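Long-range contacts in nucleotidyltransferase-like protein (Exiguobacterium sibiricum, PDB 3C18), which is of unproven function but, as a nucleotidyltransferase-like protein with substrate-binding-like and helix-turn-helix-like regions, may transfer a nucleotide to a substrate not yet identified: residues 145-150 with 199-204; 22-27 with 38-43; 225-230 with 247-252; 14-19 with 44-49. One frame throughout, in Å; residues are numbered along the deposited sequence.

How the contacts relate
Contact 4 opens first along the chain: 14-19, at the end of helix 2-15, meets 44-49 and closes a loop within which contact 2 (22-27 with 38-43) lies as a smaller hairpin. Strands 19-26 and 40-46 serve both, the centres of contacts 2 and 4 are about 17 Å apart, and the contacts touch where Ile22 CD1 comes to 4.0 Å from Ala14 N; together they zip two neighbouring strands of the nucleotidyltransferase-like sheet. Contact 1 follows, joining the starts of helices 146-167 and 201-218 in the YgxA-like region, about 46 Å from contact 2 between centres. Contact 3 closes last, within the helix-turn-helix region. Contacts 1 and 3 follow in series, crossing no other loop.

Contact 1 (145-150 with 199-204); sequences NYYDAY and ETLEQR
Two helix starts meet here within the all-helical YgxA-like substrate-binding region, helix 146-167 against helix 201-218, with no direct hydrogen bond between the segments. Leu201 is the wedge: its CG stands anti to the backbone N (chi1 179°), and its two methyls part among the tyrosines. Leu201 CD2 sits over the centre of one face of the Tyr147 ring, a CH-pi contact 3.9 Å from the centroid, and also meets Tyr146 CB at 3.6 Å; CD1 approaches Tyr150 CD2 obliquely. Glu202 CG, anti to its carbonyl carbon (chi1 -66°), makes the second CH-pi contact, 3.5 Å from the Tyr146 centroid, over the face; the bend at chi2 turns the carboxylate. Arg204 lays CD at the edge of the Tyr150 ring. In the next shell, Ile205 packs on both Tyr146 and Tyr150. The Thr200 hydroxyl caps helix 201-218 by accepting from Gln203 N at 3.1 Å. Tyr147 meets Tyr188 of the second subunit edge-to-face, and Tyr150 OH bonds Tyr150 OH of that subunit, placing the contact in the dimer interface. A water links Tyr150 OH to Arg204 NH1, while Arg204 NH2 donates almost straight (172°) to Glu199 O, 2.8 Å away and in the guanidinium plane.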
loop_
_atom_site.group_PDB
_atom_site.type_symbol
_atom_site.label_atom_id
_atom_site.label_comp_id
_atom_site.label_asym_id
_atom_site.label_seq_id
_atom_site.Cartn_x
_atom_site.Cartn_y
_atom_site.Cartn_z
ATOM N N ASN A 145 4.971 -9.285 -22.518
ATOM C CA ASN A 145 3.690 -8.954 -21.822
ATOM C C ASN A 145 3.444 -7.452 -21.811
ATOM O O ASN A 145 3.620 -6.811 -20.828
ATOM C CB ASN A 145 3.712 -9.457 -20.378
ATOM C CG ASN A 145 3.958 -10.945 -20.265
ATOM O OD1 ASN A 145 4.752 -11.382 -19.448
ATOM N ND2 ASN A 145 3.277 -11.723 -21.085
ATOM N N TYR A 146 2.989 -6.920 -22.922
ATOM C CA TYR A 146 2.975 -5.468 -23.159
ATOM C C TYR A 146 1.892 -4.730 -22.377
ATOM O O TYR A 146 2.117 -3.631 -21.914
ATOM C CB TYR A 146 2.862 -5.151 -24.648
ATOM C CG TYR A 146 4.009 -5.789 -25.434
ATOM C CD1 TYR A 146 5.319 -5.450 -25.147
ATOM C CD2 TYR A 146 3.774 -6.740 -26.421
ATOM C CE1 TYR A 146 6.366 -6.018 -25.816
ATOM C CE2 TYR A 146 4.820 -7.325 -27.100
ATOM C CZ TYR A 146 6.122 -6.960 -26.777
ATOM O OH TYR A 146 7.189 -7.522 -27.413
ATOM N N TYR A 147 0.715 -5.328 -22.247
ATOM C CA TYR A 147 -0.393 -4.641 -21.537
ATOM C C TYR A 147 -0.062 -4.495 -20.072
ATOM O O TYR A 147 -0.347 -3.492 -19.437
ATOM C CB TYR A 147 -1.703 -5.373 -21.711
ATOM C CG TYR A 147 -2.294 -5.126 -23.064
ATOM C CD1 TYR A 147 -2.837 -3.900 -23.379
ATOM C CD2 TYR A 147 -2.292 -6.099 -24.028
ATOM C CE1 TYR A 147 -3.380 -3.651 -24.633
ATOM C CE2 TYR A 147 -2.838 -5.864 -25.281
ATOM C CZ TYR A 147 -3.383 -4.643 -25.577
ATOM O OH TYR A 147 -3.924 -4.413 -26.826
ATOM N N ASP A 148 0.609 -5.504 -19.575
ATOM C CA ASP A 148 1.048 -5.544 -18.169
ATOM C C ASP A 148 2.254 -4.629 -17.917
ATOM O O ASP A 148 2.390 -3.993 -16.874
ATOM C CB ASP A 148 1.358 -6.977 -17.789
ATOM C CG ASP A 148 0.099 -7.820 -17.627
ATOM O OD1 ASP A 148 -0.601 -7.619 -16.621
ATOM O OD2 ASP A 148 -0.171 -8.675 -18.474
ATOM N N ALA A 149 3.137 -4.565 -18.890
ATOM C CA ALA A 149 4.317 -3.694 -18.786
ATOM C C ALA A 149 3.871 -2.248 -18.763
ATOM O O ALA A 149 4.393 -1.415 -18.033
ATOM C CB ALA A 149 5.287 -3.929 -19.969
ATOM N N TYR A 150 2.896 -1.954 -19.603
ATOM C CA TYR A 150 2.312 -0.608 -19.661
ATOM C C TYR A 150 1.819 -0.204 -18.318
ATOM O O TYR A 150 2.034 0.917 -17.875
ATOM C CB TYR A 150 1.146 -0.541 -20.624
ATOM C CG TYR A 150 0.618 0.851 -20.873
ATOM C CD1 TYR A 150 -0.207 1.482 -19.952
ATOM C CD2 TYR A 150 0.983 1.550 -22.012
ATOM C CE1 TYR A 150 -0.699 2.781 -20.175
ATOM C CE2 TYR A 150 0.490 2.851 -22.257
ATOM C CZ TYR A 150 -0.355 3.457 -21.350
ATOM O OH TYR A 150 -0.839 4.737 -21.596
ATOM N N GLU A 199 2.612 5.899 -31.588
ATOM C CA GLU A 199 3.477 4.756 -31.912
ATOM C C GLU A 199 2.707 3.491 -31.558
ATOM O O GLU A 199 1.608 3.556 -31.013
ATOM C CB GLU A 199 4.810 4.762 -31.140
ATOM C CG GLU A 199 5.628 6.025 -31.234
ATOM C CD GLU A 199 6.525 6.086 -32.444
ATOM O OE1 GLU A 199 6.169 5.520 -33.494
ATOM O OE2 GLU A 199 7.601 6.712 -32.341
ATOM N N THR A 200 3.315 2.346 -31.853
ATOM C CA THR A 200 2.741 1.060 -31.482
ATOM C C THR A 200 2.831 0.933 -29.969
ATOM O O THR A 200 3.536 1.673 -29.307
ATOM C CB THR A 200 3.456 -0.135 -32.151
ATOM O OG1 THR A 200 4.789 -0.233 -31.671
ATOM C CG2 THR A 200 3.496 -0.009 -33.665
ATOM N N LEU A 201 2.075 0.001 -29.419
ATOM C CA LEU A 201 2.093 -0.232 -27.983
ATOM C C LEU A 201 3.529 -0.506 -27.546
ATOM O O LEU A 201 4.050 0.070 -26.566
ATOM C CB LEU A 201 1.133 -1.391 -27.615
ATOM C CG LEU A 201 1.101 -1.722 -26.128
ATOM C CD1 LEU A 201 0.620 -0.521 -25.321
ATOM C CD2 LEU A 201 0.249 -2.954 -25.851
ATOM N N GLU A 202 4.180 -1.385 -28.292
ATOM C CA GLU A 202 5.528 -1.825 -27.953
ATOM C C GLU A 202 6.479 -0.644 -27.962
ATOM O O GLU A 202 7.282 -0.461 -27.058
ATOM C CB GLU A 202 6.051 -2.901 -28.932
ATOM C CG GLU A 202 5.310 -4.205 -28.866
ATOM C CD GLU A 202 4.120 -4.270 -29.846
ATOM O OE1 GLU A 202 3.643 -3.206 -30.271
ATOM O OE2 GLU A 202 3.651 -5.383 -30.178
ATOM N N GLN A 203 6.395 0.144 -29.018
ATOM C CA GLN A 203 7.308 1.250 -29.182
ATOM C C GLN A 203 7.099 2.285 -28.092
ATOM O O GLN A 203 8.068 2.774 -27.505
ATOM C CB GLN A 203 7.171 1.880 -30.559
ATOM C CG GLN A 203 8.224 2.917 -30.820
ATOM C CD GLN A 203 9.614 2.320 -30.937
ATOM O OE1 GLN A 203 9.825 1.370 -31.687
ATOM N NE2 GLN A 203 10.575 2.885 -30.210
ATOM N N ARG A 204 5.850 2.598 -27.785
ATOM C CA ARG A 204 5.614 3.684 -26.799
ATOM C C ARG A 204 6.128 3.245 -25.415
ATOM O O ARG A 204 6.698 4.032 -24.668
ATOM C CB ARG A 204 4.172 4.136 -26.761
ATOM C CG ARG A 204 3.262 3.104 -26.159
ATOM C CD ARG A 204 1.817 3.585 -26.167
ATOM N NE ARG A 204 1.335 3.800 -27.515
ATOM C CZ ARG A 204 0.151 4.295 -27.786
ATOM N NH1 ARG A 204 -0.652 4.639 -26.798
ATOM N NH2 ARG A 204 -0.224 4.460 -29.038
HETATM O O HOH W 1 -0.808 5.467 -23.988
#

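Contact 2 (22-27 with 38-43); sequences IIAVEK and FDVLLL
Lys27 turns its CG into the crowded position between backbone N and carbonyl carbon (chi1 67°) and then runs extended, so that it lies alongside Asp39 and points the same way. Asp39 CG is anti to its own carbonyl carbon (chi1 -61°), which brings OD1 to Lys27 NZ at 3.4 Å, a salt bridge whose hydrogen bond is weak. The stronger partner of this carboxylate is Arg64, whose backbone N bonds OD2. Behind the charged end the backbones form an antiparallel ladder, their short axes 4.6 Å apart at closest approach. Ile23 with Leu43 and Val25 with Leu41 are hydrogen-bonded pairs, each with two bonds; the straightest, Leu41 N to Val25 O, measures 2.8 Å with 173° at the hydrogen. Lys27 N extends the ladder to Asp39 O at 3.1 Å, but from above the carbonyl plane, and a water also donates to that oxygen. Ala24 and Leu42 share the face that meets helix 2-15; Leu42 CG beside its backbone N lets CD2 reach Ala24 CB at 3.8 Å. On the other face Val25, Leu41 and Leu43 pack against Trp90 of helix 85-93. Helices on both faces and antiparallel neighbours at the heart of a mixed sheet are consistent with the alpha/beta core of the nucleotidyltransferase fold.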
loop_
_atom_site.group_PDB
_atom_site.type_symbol
_atom_site.label_atom_id
_atom_site.label_comp_id
_atom_site.label_asym_id
_atom_site.label_seq_id
_atom_site.Cartn_x
_atom_site.Cartn_y
_atom_site.Cartn_z
ATOM N N ILE A 22 -9.388 18.004 19.786
ATOM C CA ILE A 22 -10.615 17.741 19.070
ATOM C C ILE A 22 -10.844 18.825 18.051
ATOM O O ILE A 22 -10.831 20.010 18.350
ATOM C CB ILE A 22 -11.840 17.629 19.999
ATOM C CG1 ILE A 22 -11.582 16.625 21.133
ATOM C CG2 ILE A 22 -13.077 17.238 19.213
ATOM C CD1 ILE A 22 -12.699 16.627 22.135
ATOM N N ILE A 23 -10.989 18.375 16.823
ATOM C CA ILE A 23 -11.170 19.226 15.662
ATOM C C ILE A 23 -12.510 18.938 15.030
ATOM O O ILE A 23 -12.928 17.795 14.948
ATOM C CB ILE A 23 -10.056 18.932 14.606
ATOM C CG1 ILE A 23 -8.819 19.781 14.891
ATOM C CG2 ILE A 23 -10.549 19.187 13.202
ATOM C CD1 ILE A 23 -8.871 21.176 14.316
ATOM N N ALA A 24 -13.173 19.995 14.575
ATOM C CA ALA A 24 -14.435 19.867 13.864
ATOM C C ALA A 24 -14.333 20.414 12.425
ATOM O O ALA A 24 -13.782 21.479 12.177
ATOM C CB ALA A 24 -15.562 20.528 14.654
ATOM N N VAL A 25 -14.857 19.627 11.497
ATOM C CA VAL A 25 -14.877 19.954 10.086
ATOM C C VAL A 25 -16.284 19.803 9.544
ATOM O O VAL A 25 -16.897 18.750 9.634
ATOM C CB VAL A 25 -14.000 18.968 9.298
ATOM C CG1 VAL A 25 -13.841 19.407 7.832
ATOM C CG2 VAL A 25 -12.655 18.799 9.988
ATOM N N GLU A 26 -16.772 20.873 8.944
ATOM C CA GLU A 26 -18.109 20.899 8.362
ATOM C C GLU A 26 -18.076 20.519 6.906
ATOM O O GLU A 26 -17.134 20.837 6.177
ATOM C CB GLU A 26 -18.697 22.298 8.498
ATOM C CG GLU A 26 -20.131 22.397 8.040
ATOM C CD GLU A 26 -20.735 23.746 8.373
ATOM O OE1 GLU A 26 -19.988 24.745 8.326
ATOM O OE2 GLU A 26 -21.943 23.796 8.691
ATOM N N LYS A 27 -19.117 19.837 6.477
ATOM C CA LYS A 27 -19.251 19.495 5.066
ATOM C C LYS A 27 -19.289 20.754 4.215
ATOM O O LYS A 27 -19.781 21.798 4.637
ATOM C CB LYS A 27 -20.497 18.663 4.804
ATOM C CG LYS A 27 -21.787 19.397 5.022
ATOM C CD LYS A 27 -22.930 18.553 4.551
ATOM C CE LYS A 27 -24.254 19.228 4.804
ATOM N NZ LYS A 27 -25.297 18.398 4.181
ATOM N N PHE A 38 -21.277 12.725 5.824
ATOM C CA PHE A 38 -21.994 13.245 6.998
ATOM C C PHE A 38 -21.883 14.760 7.035
ATOM O O PHE A 38 -21.280 15.359 6.150
ATOM C CB PHE A 38 -21.468 12.618 8.299
ATOM C CG PHE A 38 -22.075 11.281 8.604
ATOM C CD1 PHE A 38 -22.829 10.619 7.657
ATOM C CD2 PHE A 38 -21.904 10.690 9.819
ATOM C CE1 PHE A 38 -23.397 9.401 7.935
ATOM C CE2 PHE A 38 -22.467 9.476 10.087
ATOM C CZ PHE A 38 -23.206 8.822 9.139
ATOM N N ASP A 39 -22.429 15.353 8.093
ATOM C CA ASP A 39 -22.591 16.811 8.210
ATOM C C ASP A 39 -21.414 17.460 8.899
ATOM O O ASP A 39 -21.034 18.593 8.602
ATOM C CB ASP A 39 -23.860 17.166 9.017
ATOM C CG ASP A 39 -25.130 16.652 8.378
ATOM O OD1 ASP A 39 -25.272 16.822 7.163
ATOM O OD2 ASP A 39 -25.992 16.077 9.084
ATOM N N VAL A 40 -20.897 16.750 9.890
ATOM C CA VAL A 40 -19.744 17.209 10.659
ATOM C C VAL A 40 -18.856 16.032 10.955
ATOM O O VAL A 40 -19.333 14.965 11.306
ATOM C CB VAL A 40 -20.148 17.894 11.995
ATOM C CG1 VAL A 40 -18.917 18.194 12.836
ATOM C CG2 VAL A 40 -20.919 19.175 11.705
ATOM N N LEU A 41 -17.562 16.237 10.779
ATOM C CA LEU A 41 -16.578 15.218 11.134
ATOM C C LEU A 41 -15.794 15.741 12.325
ATOM O O LEU A 41 -15.318 16.862 12.349
ATOM C CB LEU A 41 -15.651 14.885 9.965
ATOM C CG LEU A 41 -14.735 13.658 10.194
ATOM C CD1 LEU A 41 -14.623 12.810 8.978
ATOM C CD2 LEU A 41 -13.368 14.029 10.698
ATOM N N LEU A 42 -15.731 14.926 13.349
ATOM C CA LEU A 42 -14.961 15.249 14.521
ATOM C C LEU A 42 -13.735 14.369 14.532
ATOM O O LEU A 42 -13.821 13.170 14.360
ATOM C CB LEU A 42 -15.765 14.974 15.792
ATOM C CG LEU A 42 -16.905 15.901 16.170
ATOM C CD1 LEU A 42 -17.686 15.297 17.338
ATOM C CD2 LEU A 42 -16.380 17.290 16.514
ATOM N N LEU A 43 -12.595 14.994 14.761
ATOM C CA LEU A 43 -11.324 14.297 14.858
ATOM C C LEU A 43 -10.796 14.444 16.249
ATOM O O LEU A 43 -10.475 15.542 16.705
ATOM C CB LEU A 43 -10.308 14.840 13.841
ATOM C CG LEU A 43 -8.875 14.315 13.999
ATOM C CD1 LEU A 43 -8.788 12.828 13.571
ATOM C CD2 LEU A 43 -7.896 15.189 13.204
HETATM O O HOH W 2 -22.963 20.578 8.514
#

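Contact 3 (225-230 with 247-252); sequences KYLFEV and SRLTEL
Ser247 O is the best-held polar atom, gripped by two bonds from Thr250, the backbone N and the hydroxyl, which hold the 3-10 turn together. Across the segments a single hydrogen bond grips Arg248 O: Tyr226 OH donates to it at 2.7 Å, in the carbonyl plane and on a lone pair (C=O...donor angle 135°). The oxygen lies at the edge of the tyrosine ring, in its plane, with Tyr226 CG anti to the backbone N (chi1 -178°). Alongside the ring, Leu249 slides past in the opposite direction with CD2 at 4.0 Å from Tyr226 CE2. The same methyl meets Leu227 CD1 at 3.8 Å, the two leucines crossing at about a right angle, while Leu249 CG faces Val230 CG1 tip to tip. Leu252 adds CD1 against Tyr226 CD2. Val230 CG2 rests over the centre of one face of the Arg248 guanidinium, 3.6 Å from CZ; a bend at chi3 (66°) turns that flat group across the valine. The charge of Arg248 is paired through NH1 with Glu233. Leu227 and Leu252 also reach helix 253-265, tying helix 220-231 to the linker between helices 240-245 and 253-265, as expected in the core of a helix-turn-helix domain.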
loop_
_atom_site.group_PDB
_atom_site.type_symbol
_atom_site.label_atom_id
_atom_site.label_comp_id
_atom_site.label_asym_id
_atom_site.label_seq_id
_atom_site.Cartn_x
_atom_site.Cartn_y
_atom_site.Cartn_z
ATOM N N LYS A 225 19.657 9.809 -0.672
ATOM C CA LYS A 225 20.147 10.755 0.347
ATOM C C LYS A 225 19.793 10.377 1.805
ATOM O O LYS A 225 20.635 10.395 2.706
ATOM C CB LYS A 225 19.677 12.169 -0.012
ATOM C CG LYS A 225 19.871 13.227 1.028
ATOM C CD LYS A 225 19.402 14.587 0.471
ATOM C CE LYS A 225 19.099 15.584 1.587
ATOM N NZ LYS A 225 20.297 16.182 2.228
ATOM N N TYR A 226 18.547 10.019 2.038
ATOM C CA TYR A 226 18.124 9.643 3.402
ATOM C C TYR A 226 18.867 8.413 3.879
ATOM O O TYR A 226 19.347 8.352 4.990
ATOM C CB TYR A 226 16.622 9.410 3.449
ATOM C CG TYR A 226 16.087 9.057 4.817
ATOM C CD1 TYR A 226 15.672 10.040 5.697
ATOM C CD2 TYR A 226 15.971 7.757 5.209
ATOM C CE1 TYR A 226 15.164 9.724 6.923
ATOM C CE2 TYR A 226 15.478 7.428 6.458
ATOM C CZ TYR A 226 15.076 8.419 7.297
ATOM O OH TYR A 226 14.589 8.081 8.526
ATOM N N LEU A 227 18.984 7.434 3.008
ATOM C CA LEU A 227 19.680 6.178 3.336
ATOM C C LEU A 227 21.148 6.476 3.608
ATOM O O LEU A 227 21.678 6.181 4.671
ATOM C CB LEU A 227 19.528 5.164 2.175
ATOM C CG LEU A 227 20.229 3.805 2.313
ATOM C CD1 LEU A 227 19.669 3.055 3.573
ATOM C CD2 LEU A 227 20.021 2.933 1.049
ATOM N N PHE A 228 21.777 7.218 2.719
ATOM C CA PHE A 228 23.235 7.482 2.848
ATOM C C PHE A 228 23.566 8.234 4.132
ATOM O O PHE A 228 24.529 7.940 4.814
ATOM C CB PHE A 228 23.774 8.271 1.667
ATOM C CG PHE A 228 23.530 7.616 0.351
ATOM C CD1 PHE A 228 23.465 6.241 0.272
ATOM C CD2 PHE A 228 23.447 8.371 -0.804
ATOM C CE1 PHE A 228 23.277 5.618 -0.938
ATOM C CE2 PHE A 228 23.217 7.755 -2.024
ATOM C CZ PHE A 228 23.138 6.372 -2.079
ATOM N N GLU A 229 22.698 9.149 4.494
ATOM C CA GLU A 229 22.908 9.968 5.682
ATOM C C GLU A 229 22.816 9.088 6.914
ATOM O O GLU A 229 23.604 9.231 7.847
ATOM C CB GLU A 229 21.880 11.086 5.795
ATOM C CG GLU A 229 22.052 11.993 7.024
ATOM N N VAL A 230 21.844 8.181 6.931
ATOM C CA VAL A 230 21.711 7.264 8.087
ATOM C C VAL A 230 22.957 6.373 8.144
ATOM O O VAL A 230 23.518 6.113 9.211
ATOM C CB VAL A 230 20.432 6.397 8.018
ATOM C CG1 VAL A 230 20.514 5.189 8.987
ATOM C CG2 VAL A 230 19.231 7.247 8.324
ATOM N N SER A 247 16.295 1.639 13.326
ATOM C CA SER A 247 14.941 2.193 13.454
ATOM C C SER A 247 14.621 3.254 12.414
ATOM O O SER A 247 13.510 3.284 11.858
ATOM C CB SER A 247 14.700 2.703 14.876
ATOM O OG SER A 247 15.491 3.829 15.117
ATOM N N ARG A 248 15.615 4.050 12.070
ATOM C CA ARG A 248 15.377 5.153 11.120
ATOM C C ARG A 248 15.056 4.668 9.720
ATOM O O ARG A 248 14.609 5.449 8.845
ATOM C CB ARG A 248 16.544 6.124 11.072
ATOM C CG ARG A 248 16.740 6.899 12.373
ATOM C CD ARG A 248 17.889 7.871 12.249
ATOM N NE ARG A 248 17.561 8.916 11.276
ATOM C CZ ARG A 248 18.453 9.745 10.734
ATOM N NH1 ARG A 248 19.740 9.640 11.065
ATOM N NH2 ARG A 248 18.065 10.670 9.851
ATOM N N LEU A 249 15.254 3.374 9.514
ATOM C CA LEU A 249 15.036 2.767 8.165
ATOM C C LEU A 249 13.802 1.882 8.122
ATOM O O LEU A 249 13.546 1.171 7.178
ATOM C CB LEU A 249 16.253 1.958 7.753
ATOM C CG LEU A 249 17.549 2.769 7.572
ATOM C CD1 LEU A 249 18.736 1.855 7.260
ATOM C CD2 LEU A 249 17.325 3.869 6.486
ATOM N N THR A 250 13.034 1.945 9.184
ATOM C CA THR A 250 11.833 1.100 9.353
ATOM C C THR A 250 10.932 1.117 8.149
ATOM O O THR A 250 10.473 0.108 7.666
ATOM C CB THR A 250 10.965 1.581 10.540
ATOM O OG1 THR A 250 11.636 1.297 11.772
ATOM C CG2 THR A 250 9.578 0.909 10.526
ATOM N N GLU A 251 10.650 2.312 7.686
ATOM C CA GLU A 251 9.705 2.494 6.564
ATOM C C GLU A 251 10.282 2.021 5.249
ATOM O O GLU A 251 9.563 1.839 4.279
ATOM C CB GLU A 251 9.290 3.954 6.427
ATOM C CG GLU A 251 8.599 4.531 7.667
ATOM C CD GLU A 251 7.261 3.838 7.973
ATOM O OE1 GLU A 251 6.580 3.359 7.036
ATOM O OE2 GLU A 251 6.890 3.805 9.157
ATOM N N LEU A 252 11.590 1.791 5.235
ATOM C CA LEU A 252 12.259 1.405 4.001
ATOM C C LEU A 252 12.572 -0.070 3.974
ATOM O O LEU A 252 13.088 -0.563 2.990
ATOM C CB LEU A 252 13.553 2.191 3.827
ATOM C CG LEU A 252 13.445 3.650 3.387
ATOM C CD1 LEU A 252 14.818 4.349 3.520
ATOM C CD2 LEU A 252 12.910 3.697 1.957
#

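Contact 4 (14-19 with 44-49); sequences AAYPET and VITRDP
The tight part lies at the strand end, where Thr19 and Thr46 form an antiparallel non-hydrogen-bonded pair with CA atoms 4.2 Å apart. Next to it Arg47 N donates to Glu18 O at 2.9 Å, from above the carbonyl plane and bent to 151°, and Thr46 CA gives the same oxygen a CA-H...O contact. Thr19 CG2, anti to the backbone N, approaches Val44 CG1 at 4.1 Å. A water bridges the two threonine hydroxyls, donating to Thr19 OG1 at 2.7 Å, and Tyr13 O also bonds that hydroxyl. Thr46 OG1 accepts from Asp48 N at 3.1 Å (162°), an ST turn that bends the chain away from the strand. The exposed side is looser: Tyr16, its CG anti to the backbone N (chi1 -177°), reaches across Asp48 at about a right angle and makes no hydrogen bond to 44-49, Tyr16 CE2 touching Asp48 CB at 3.8 Å. Glu18 OE1 stays 5.7 Å from Arg47 NH1, so this pair of opposite charges makes no bridge; Arg47 bonds Glu72 instead. The type I turn from Tyr16 to Thr19 joins helix 2-15 to strand 19-26, while Val44 and Thr46 pack on strand 63-71 and Ile45 on helices 72-81 and 103-110.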
loop_
_atom_site.group_PDB
_atom_site.type_symbol
_atom_site.label_atom_id
_atom_site.label_comp_id
_atom_site.label_asym_id
_atom_site.label_seq_id
_atom_site.Cartn_x
_atom_site.Cartn_y
_atom_site.Cartn_z
ATOM N N ALA A 14 -13.298 15.163 25.765
ATOM C CA ALA A 14 -12.510 16.242 26.323
ATOM C C ALA A 14 -12.206 15.943 27.771
ATOM O O ALA A 14 -11.184 16.355 28.298
ATOM C CB ALA A 14 -13.234 17.589 26.197
ATOM N N ALA A 15 -13.079 15.175 28.396
ATOM C CA ALA A 15 -12.947 14.858 29.843
ATOM C C ALA A 15 -11.872 13.803 30.083
ATOM O O ALA A 15 -11.211 13.784 31.121
ATOM C CB ALA A 15 -14.284 14.381 30.432
ATOM N N TYR A 16 -11.726 12.896 29.134
ATOM C CA TYR A 16 -10.719 11.823 29.241
ATOM C C TYR A 16 -9.363 12.496 29.123
ATOM O O TYR A 16 -9.079 13.202 28.142
ATOM C CB TYR A 16 -10.897 10.777 28.166
ATOM C CG TYR A 16 -9.941 9.609 28.254
ATOM C CD1 TYR A 16 -9.917 8.776 29.349
ATOM C CD2 TYR A 16 -9.104 9.316 27.210
ATOM C CE1 TYR A 16 -9.066 7.674 29.392
ATOM C CE2 TYR A 16 -8.256 8.230 27.242
ATOM C CZ TYR A 16 -8.241 7.415 28.327
ATOM O OH TYR A 16 -7.368 6.347 28.338
ATOM N N PRO A 17 -8.531 12.316 30.144
ATOM C CA PRO A 17 -7.270 13.031 30.244
ATOM C C PRO A 17 -6.294 12.821 29.111
ATOM O O PRO A 17 -5.419 13.645 28.943
ATOM C CB PRO A 17 -6.672 12.474 31.539
ATOM C CG PRO A 17 -7.820 12.072 32.332
ATOM C CD PRO A 17 -8.820 11.537 31.361
ATOM N N GLU A 18 -6.450 11.731 28.361
ATOM C CA GLU A 18 -5.475 11.319 27.325
ATOM C C GLU A 18 -5.733 11.997 26.022
ATOM O O GLU A 18 -4.925 11.950 25.090
ATOM C CB GLU A 18 -5.476 9.807 27.104
ATOM C CG GLU A 18 -5.194 9.008 28.350
ATOM C CD GLU A 18 -3.799 9.230 28.899
ATOM O OE1 GLU A 18 -3.037 10.087 28.373
ATOM O OE2 GLU A 18 -3.462 8.531 29.876
ATOM N N THR A 19 -6.875 12.652 25.980
ATOM C CA THR A 19 -7.302 13.372 24.787
ATOM C C THR A 19 -6.453 14.627 24.620
ATOM O O THR A 19 -6.352 15.414 25.537
ATOM C CB THR A 19 -8.770 13.747 24.888
ATOM O OG1 THR A 19 -9.548 12.547 25.026
ATOM C CG2 THR A 19 -9.203 14.513 23.661
ATOM N N VAL A 44 -10.740 13.314 16.929
ATOM C CA VAL A 44 -10.287 13.252 18.319
ATOM C C VAL A 44 -8.913 12.622 18.348
ATOM O O VAL A 44 -8.746 11.495 17.924
ATOM C CB VAL A 44 -11.278 12.391 19.196
ATOM C CG1 VAL A 44 -10.845 12.360 20.631
ATOM C CG2 VAL A 44 -12.733 12.942 19.076
ATOM N N ILE A 45 -7.916 13.383 18.810
ATOM C CA ILE A 45 -6.555 12.858 18.965
ATOM C C ILE A 45 -6.317 12.513 20.425
ATOM O O ILE A 45 -6.533 13.322 21.333
ATOM C CB ILE A 45 -5.469 13.777 18.444
ATOM C CG1 ILE A 45 -5.741 14.135 16.977
ATOM C CG2 ILE A 45 -4.096 13.031 18.492
ATOM C CD1 ILE A 45 -6.697 15.311 16.796
ATOM N N THR A 46 -5.841 11.293 20.612
ATOM C CA THR A 46 -5.752 10.685 21.914
ATOM C C THR A 46 -4.493 9.838 22.117
ATOM O O THR A 46 -3.899 9.328 21.159
ATOM C CB THR A 46 -7.011 9.783 22.095
ATOM O OG1 THR A 46 -7.079 9.294 23.426
ATOM C CG2 THR A 46 -6.991 8.643 21.153
ATOM N N ARG A 47 -4.093 9.714 23.382
ATOM C CA ARG A 47 -2.992 8.854 23.780
ATOM C C ARG A 47 -3.517 7.623 24.453
ATOM O O ARG A 47 -2.777 6.836 25.024
ATOM C CB ARG A 47 -2.032 9.564 24.711
ATOM C CG ARG A 47 -1.259 10.626 24.053
ATOM C CD ARG A 47 -0.327 11.307 25.024
ATOM N NE ARG A 47 0.254 12.473 24.393
ATOM C CZ ARG A 47 0.969 13.397 25.025
ATOM N NH1 ARG A 47 1.190 13.292 26.322
ATOM N NH2 ARG A 47 1.460 14.436 24.351
ATOM N N ASP A 48 -4.821 7.444 24.368
ATOM C CA ASP A 48 -5.434 6.202 24.825
ATOM C C ASP A 48 -4.633 5.045 24.206
ATOM O O ASP A 48 -4.626 4.871 22.986
ATOM C CB ASP A 48 -6.905 6.120 24.375
ATOM C CG ASP A 48 -7.610 4.824 24.813
ATOM O OD1 ASP A 48 -6.944 3.826 25.149
ATOM O OD2 ASP A 48 -8.855 4.800 24.795
ATOM N N PRO A 49 -3.982 4.230 25.045
ATOM C CA PRO A 49 -3.121 3.146 24.596
ATOM C C PRO A 49 -3.850 2.024 23.916
ATOM O O PRO A 49 -3.222 1.184 23.279
ATOM C CB PRO A 49 -2.489 2.644 25.890
ATOM C CG PRO A 49 -3.443 3.051 26.956
ATOM C CD PRO A 49 -3.928 4.387 26.505
HETATM O O HOH W 3 -9.646 10.108 23.793
#